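Local atomic coordinates of tailspike protein (Acinetobacter phage vB_ApiP_P1, PDB entry 6E1R), a protein that probably recognises and hydrolyses capsular polysaccharide of its Acinetobacter host, as a trimeric phage tailspike. Residues 168-173 / 197-202; 114-119 / 141-146. All coordinates share one frame; numbering follows the deposited sequence.

Contact 1. Residues 168-173 / 197-202; sequences KLMFKA and HCVFDR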
loop_
_atom_site.group_PDB
_atom_site.type_symbol
_atom_site.label_atom_id
_atom_site.label_comp_id
_atom_site.label_asym_id
_atom_site.label_seq_id
_atom_site.Cartn_x
_atom_site.Cartn_y
_atom_site.Cartn_z
ATOM N N LYS A 168 -11.298 21.020 7.780
ATOM C CA LYS A 168 -12.440 21.434 6.966
ATOM C C LYS A 168 -12.492 22.956 6.809
ATOM O O LYS A 168 -13.451 23.625 7.201
ATOM C CB LYS A 168 -13.737 20.875 7.560
ATOM C CG LYS A 168 -13.684 19.362 7.718
ATOM C CD LYS A 168 -14.863 18.804 8.486
ATOM C CE LYS A 168 -14.760 17.289 8.594
ATOM N NZ LYS A 168 -15.808 16.709 9.477
ATOM N N LEU A 169 -11.428 23.492 6.217
ATOM C CA LEU A 169 -11.307 24.912 5.924
ATOM C C LEU A 169 -10.947 25.093 4.458
ATOM O O LEU A 169 -10.203 24.291 3.889
ATOM C CB LEU A 169 -10.249 25.582 6.812
ATOM C CG LEU A 169 -10.570 25.654 8.305
ATOM C CD1 LEU A 169 -9.380 26.183 9.089
ATOM C CD2 LEU A 169 -11.792 26.527 8.536
HETATM N N MSE A 170 -11.480 26.147 3.851
HETATM C CA MSE A 170 -11.186 26.451 2.458
HETATM C C MSE A 170 -10.397 27.749 2.362
HETATM O O MSE A 170 -10.646 28.690 3.111
HETATM C CB MSE A 170 -12.478 26.545 1.645
HETATM C CG MSE A 170 -12.266 26.696 0.151
HETATM SE SE MSE A 170 -13.926 26.473 -0.843
HETATM C CE MSE A 170 -13.223 26.631 -2.658
ATOM N N PHE A 171 -9.437 27.800 1.444
ATOM C CA PHE A 171 -8.570 28.958 1.284
ATOM C C PHE A 171 -8.773 29.537 -0.108
ATOM O O PHE A 171 -8.618 28.828 -1.107
ATOM C CB PHE A 171 -7.107 28.575 1.510
ATOM C CG PHE A 171 -6.852 27.939 2.846
ATOM C CD1 PHE A 171 -6.599 28.720 3.961
ATOM C CD2 PHE A 171 -6.881 26.562 2.991
ATOM C CE1 PHE A 171 -6.369 28.139 5.194
ATOM C CE2 PHE A 171 -6.653 25.975 4.222
ATOM C CZ PHE A 171 -6.396 26.765 5.324
ATOM N N LYS A 172 -9.118 30.822 -0.168
ATOM C CA LYS A 172 -9.374 31.515 -1.422
ATOM C C LYS A 172 -8.518 32.773 -1.489
ATOM O O LYS A 172 -7.808 33.125 -0.542
ATOM C CB LYS A 172 -10.858 31.871 -1.576
ATOM C CG LYS A 172 -11.810 30.692 -1.500
ATOM C CD LYS A 172 -13.247 31.151 -1.689
ATOM C CE LYS A 172 -14.213 29.980 -1.682
ATOM N NZ LYS A 172 -15.628 30.418 -1.846
ATOM N N ALA A 173 -8.598 33.455 -2.628
ATOM C CA ALA A 173 -7.928 34.728 -2.840
ATOM C C ALA A 173 -8.892 35.670 -3.545
ATOM O O ALA A 173 -9.576 35.272 -4.492
ATOM C CB ALA A 173 -6.646 34.564 -3.665
ATOM N N HIS A 197 -9.815 17.394 4.930
ATOM C CA HIS A 197 -10.847 17.872 4.007
ATOM C C HIS A 197 -10.722 19.370 3.741
ATOM O O HIS A 197 -11.720 20.076 3.579
ATOM C CB HIS A 197 -12.250 17.531 4.514
ATOM C CG HIS A 197 -12.571 16.070 4.479
ATOM N ND1 HIS A 197 -11.989 15.157 5.331
ATOM C CD2 HIS A 197 -13.419 15.363 3.694
ATOM C CE1 HIS A 197 -12.462 13.951 5.071
ATOM N NE2 HIS A 197 -13.332 14.049 4.083
ATOM N N CYS A 198 -9.489 19.864 3.684
ATOM C CA CYS A 198 -9.263 21.265 3.366
ATOM C C CYS A 198 -9.254 21.467 1.858
ATOM O O CYS A 198 -8.698 20.659 1.109
ATOM C CB CYS A 198 -7.951 21.759 3.977
ATOM S SG CYS A 198 -7.953 21.825 5.787
ATOM N N VAL A 199 -9.880 22.552 1.414
ATOM C CA VAL A 199 -10.002 22.871 -0.001
ATOM C C VAL A 199 -9.124 24.075 -0.300
ATOM O O VAL A 199 -9.074 25.032 0.481
ATOM C CB VAL A 199 -11.468 23.145 -0.391
ATOM C CG1 VAL A 199 -11.582 23.455 -1.875
ATOM C CG2 VAL A 199 -12.345 21.962 -0.016
ATOM N N PHE A 200 -8.422 24.019 -1.427
ATOM C CA PHE A 200 -7.523 25.083 -1.858
ATOM C C PHE A 200 -8.023 25.601 -3.199
ATOM O O PHE A 200 -7.908 24.913 -4.220
ATOM C CB PHE A 200 -6.083 24.580 -1.944
ATOM C CG PHE A 200 -5.519 24.148 -0.618
ATOM C CD1 PHE A 200 -5.802 22.892 -0.103
ATOM C CD2 PHE A 200 -4.716 25.003 0.119
ATOM C CE1 PHE A 200 -5.290 22.497 1.121
ATOM C CE2 PHE A 200 -4.200 24.612 1.341
ATOM C CZ PHE A 200 -4.487 23.357 1.843
ATOM N N ASP A 201 -8.587 26.806 -3.189
ATOM C CA ASP A 201 -9.190 27.368 -4.386
ATOM C C ASP A 201 -8.123 27.693 -5.424
ATOM O O ASP A 201 -6.999 28.083 -5.095
ATOM C CB ASP A 201 -9.988 28.625 -4.029
ATOM C CG ASP A 201 -10.934 29.053 -5.134
ATOM O OD1 ASP A 201 -10.450 29.513 -6.188
ATOM O OD2 ASP A 201 -12.163 28.924 -4.949
ATOM N N ARG A 202 -8.491 27.529 -6.696
ATOM C CA ARG A 202 -7.561 27.781 -7.789
ATOM C C ARG A 202 -7.215 29.256 -7.936
ATOM O O ARG A 202 -6.275 29.584 -8.668
ATOM C CB ARG A 202 -8.146 27.257 -9.101
ATOM C CG ARG A 202 -7.149 26.541 -9.993
ATOM C CD ARG A 202 -7.756 26.266 -11.357
ATOM N NE ARG A 202 -9.126 25.769 -11.260
ATOM C CZ ARG A 202 -10.029 25.872 -12.230
ATOM N NH1 ARG A 202 -9.712 26.459 -13.376
ATOM N NH2 ARG A 202 -11.252 25.391 -12.054
#

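Contact 2. Residues 114-119 / 141-146; sequences DFDLRV and SRSITA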
loop_
_atom_site.group_PDB
_atom_site.type_symbol
_atom_site.label_atom_id
_atom_site.label_comp_id
_atom_site.label_asym_id
_atom_site.label_seq_id
_atom_site.Cartn_x
_atom_site.Cartn_y
_atom_site.Cartn_z
ATOM N N ASP A 114 -16.681 30.337 12.489
ATOM C CA ASP A 114 -18.123 30.205 12.344
ATOM C C ASP A 114 -18.696 31.006 11.181
ATOM O O ASP A 114 -19.876 30.834 10.858
ATOM C CB ASP A 114 -18.819 30.598 13.654
ATOM C CG ASP A 114 -18.270 31.880 14.243
ATOM O OD1 ASP A 114 -17.122 32.245 13.909
ATOM O OD2 ASP A 114 -18.980 32.511 15.055
ATOM N N PHE A 115 -17.904 31.874 10.554
ATOM C CA PHE A 115 -18.314 32.519 9.316
ATOM C C PHE A 115 -17.073 32.785 8.477
ATOM O O PHE A 115 -15.950 32.818 8.989
ATOM C CB PHE A 115 -19.102 33.813 9.573
ATOM C CG PHE A 115 -18.257 34.965 10.039
ATOM C CD1 PHE A 115 -17.931 35.107 11.378
ATOM C CD2 PHE A 115 -17.808 35.921 9.142
ATOM C CE1 PHE A 115 -17.162 36.172 11.810
ATOM C CE2 PHE A 115 -17.037 36.986 9.567
ATOM C CZ PHE A 115 -16.716 37.112 10.903
ATOM N N ASP A 116 -17.285 32.977 7.177
ATOM C CA ASP A 116 -16.167 33.117 6.252
ATOM C C ASP A 116 -15.405 34.403 6.535
ATOM O O ASP A 116 -15.995 35.486 6.614
ATOM C CB ASP A 116 -16.661 33.093 4.806
ATOM C CG ASP A 116 -17.300 31.767 4.429
ATOM O OD1 ASP A 116 -16.980 30.746 5.075
ATOM O OD2 ASP A 116 -18.120 31.746 3.487
ATOM N N LEU A 117 -14.089 34.284 6.676
ATOM C CA LEU A 117 -13.234 35.410 7.007
ATOM C C LEU A 117 -12.544 35.952 5.761
ATOM O O LEU A 117 -12.300 35.227 4.793
ATOM C CB LEU A 117 -12.185 35.002 8.044
ATOM C CG LEU A 117 -12.729 34.466 9.370
ATOM C CD1 LEU A 117 -11.595 34.180 10.340
ATOM C CD2 LEU A 117 -13.722 35.442 9.974
ATOM N N ARG A 118 -12.229 37.244 5.802
ATOM C CA ARG A 118 -11.472 37.916 4.755
ATOM C C ARG A 118 -10.355 38.703 5.421
ATOM O O ARG A 118 -10.616 39.530 6.299
ATOM C CB ARG A 118 -12.377 38.842 3.935
ATOM C CG ARG A 118 -13.550 38.129 3.279
ATOM C CD ARG A 118 -14.390 39.078 2.442
ATOM N NE ARG A 118 -13.719 39.467 1.206
ATOM C CZ ARG A 118 -13.745 38.750 0.087
ATOM N NH1 ARG A 118 -14.405 37.600 0.048
ATOM N NH2 ARG A 118 -13.106 39.179 -0.992
ATOM N N VAL A 119 -9.116 38.448 5.007
ATOM C CA VAL A 119 -7.937 38.984 5.677
ATOM C C VAL A 119 -7.034 39.653 4.650
ATOM O O VAL A 119 -6.894 39.171 3.520
ATOM C CB VAL A 119 -7.170 37.890 6.455
ATOM C CG1 VAL A 119 -8.032 37.335 7.580
ATOM C CG2 VAL A 119 -6.725 36.771 5.523
ATOM N N SER A 141 -17.389 24.693 2.157
ATOM C CA SER A 141 -16.849 24.631 3.505
ATOM C C SER A 141 -16.525 26.038 4.008
ATOM O O SER A 141 -16.501 27.012 3.250
ATOM C CB SER A 141 -15.608 23.742 3.543
ATOM O OG SER A 141 -14.606 24.221 2.665
ATOM N N ARG A 142 -16.277 26.134 5.312
ATOM C CA ARG A 142 -15.881 27.398 5.921
ATOM C C ARG A 142 -14.592 27.905 5.284
ATOM O O ARG A 142 -13.564 27.223 5.319
ATOM C CB ARG A 142 -15.707 27.213 7.427
ATOM C CG ARG A 142 -15.294 28.465 8.170
ATOM C CD ARG A 142 -16.405 29.505 8.185
ATOM N NE ARG A 142 -17.649 28.994 8.756
ATOM C CZ ARG A 142 -18.794 28.896 8.087
ATOM N NH1 ARG A 142 -18.862 29.284 6.821
ATOM N NH2 ARG A 142 -19.876 28.417 8.686
ATOM N N SER A 143 -14.650 29.099 4.700
ATOM C CA SER A 143 -13.574 29.611 3.867
ATOM C C SER A 143 -12.872 30.794 4.523
ATOM O O SER A 143 -13.460 31.528 5.320
ATOM C CB SER A 143 -14.101 30.032 2.490
ATOM O OG SER A 143 -14.887 31.206 2.581
ATOM N N ILE A 144 -11.597 30.961 4.174
ATOM C CA ILE A 144 -10.799 32.121 4.554
ATOM C C ILE A 144 -10.193 32.685 3.276
ATOM O O ILE A 144 -9.415 32.001 2.602
ATOM C CB ILE A 144 -9.693 31.769 5.563
ATOM C CG1 ILE A 144 -10.288 31.157 6.832
ATOM C CG2 ILE A 144 -8.872 33.005 5.901
ATOM C CD1 ILE A 144 -9.270 30.915 7.928
ATOM N N THR A 145 -10.541 33.925 2.948
ATOM C CA THR A 145 -10.110 34.568 1.714
ATOM C C THR A 145 -9.040 35.611 2.012
ATOM O O THR A 145 -9.155 36.377 2.974
ATOM C CB THR A 145 -11.294 35.223 0.995
ATOM O OG1 THR A 145 -12.336 34.257 0.809
ATOM C CG2 THR A 145 -10.868 35.759 -0.365
ATOM N N ALA A 146 -8.003 35.638 1.178
ATOM C CA ALA A 146 -6.921 36.610 1.292
ATOM C C ALA A 146 -7.199 37.756 0.327
ATOM O O ALA A 146 -7.192 37.565 -0.894
ATOM C CB ALA A 146 -5.571 35.960 1.003
HETATM O O HOH W 1 -13.798 33.969 3.073
HETATM O O HOH W 2 -14.211 34.724 -1.625
#

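Contact 1. Residues 168-173 / 197-202
Met170 pairs with Val199, and Phe171 with Phe200, in parallel beta bridges between neighbouring coils of a right-handed parallel beta-helix, the fold familiar from phage tailspikes. The touching parts run only 6° apart in direction. Three backbone bonds alternate along them: Val199 N to Leu169 O (3.0 Å), Phe171 N to Val199 O (3.0 Å) and Asp201 N to Phe171 O (2.9 Å).

On the face of Phe171 and Phe200 the two rings lie side by side, pointing the same way, near parallel (planes 26° apart) but slid, so that they barely overlap with centroids 5.3 Å from each other. Phe171 CD2 lies over one face of the Phe200 ring, 3.7 Å from its CE2. In both residues CG is anti to the carbonyl carbon, which starts the rings off in the same direction. Phe222 stacks on Phe200, and Ala181, from strand 178-184, touches both Phe171 and Phe200; large flat apolar groups suit this interior.

The other face carries Met170, deposited as selenomethionine, its CG anti to the backbone N (chi1 -173°). The long unbranched chain lies across branched Val199 as apolar packing, with CG near Val199 CB and CE 3.7 Å from Val199 CG1.

Before the bridges, Lys168 and His197 occupy matching bends with positive phi and psi; Lys168 NZ forms a salt bridge with Glu132 and His197 NE2 a hydrogen bond with Thr194, both of the second subunit. Beyond the bridges Asp201 OD1 accepts from Ser203 N and Ser227 N, while its CB rests 3.7 Å from Lys172 CG.

Contact 2. Residues 114-119 / 141-146
Asp116 reaches across to Arg142 and Ser143 ahead of the parallel pairing of strands 117-119 and 142-146, on neighbouring coils of the beta-helix. Its OD1 is gripped by two donors from opposite faces of the carboxylate plane: Ser143 N at 2.9 Å, almost straight (179°), and Arg142 NH1 at 3.0 Å, a salt bridge. The oxygen lies near the guanidinium plane, though the flat groups are turned 58° apart. A short aspartate can take up a backbone N-H and a charge together. Arg142 NH2 has a salt bridge with Asp134 and NE bonds to Val113 O, which should fix the group's rotation.

Along the strands Leu117 N donates to Ser143 O (3.1 Å), Thr145 N to Leu117 O (2.9 Å) and Val119 N to Thr145 O (2.9 Å). Leu117 O also accepts from a water at 2.6 Å, itself hydrogen-bonded to the hydroxyls of Ser143 and Thr145. Small hydroxyl residues suit that water, while Leu117 and Ile144 fill the opposite face. A second water joins Thr145 OG1 to Arg118 NH1, the latter by a weak bond; Arg118 N bonds to His93 ND1. Thr145 CG2 lies over one face of the Arg118 guanidinium, 4.2 Å from its CZ.

The modelled chain is the C-terminal part of a longer tailspike, and both contacts lie near the start of its beta-helix. After the N-terminal region, helix 94-106 packs on Leu117 and Val119. The chain lays down 114-119, travels round one coil and returns at 141-146, where contact 2 closes a loop of 21 residues. A further coil leads to 168-173, and after 23 more residues 197-202 closes contact 1. The loops follow in series, neither nested nor crossed. Strands 142-146 and 169-173 are neighbours, joined by probable hydrogen bonds from Met170 N to Arg142 O and from Ile144 N to Met170 O, so the contacts, centres about 9 Å apart, continue one wall of the beta-helix.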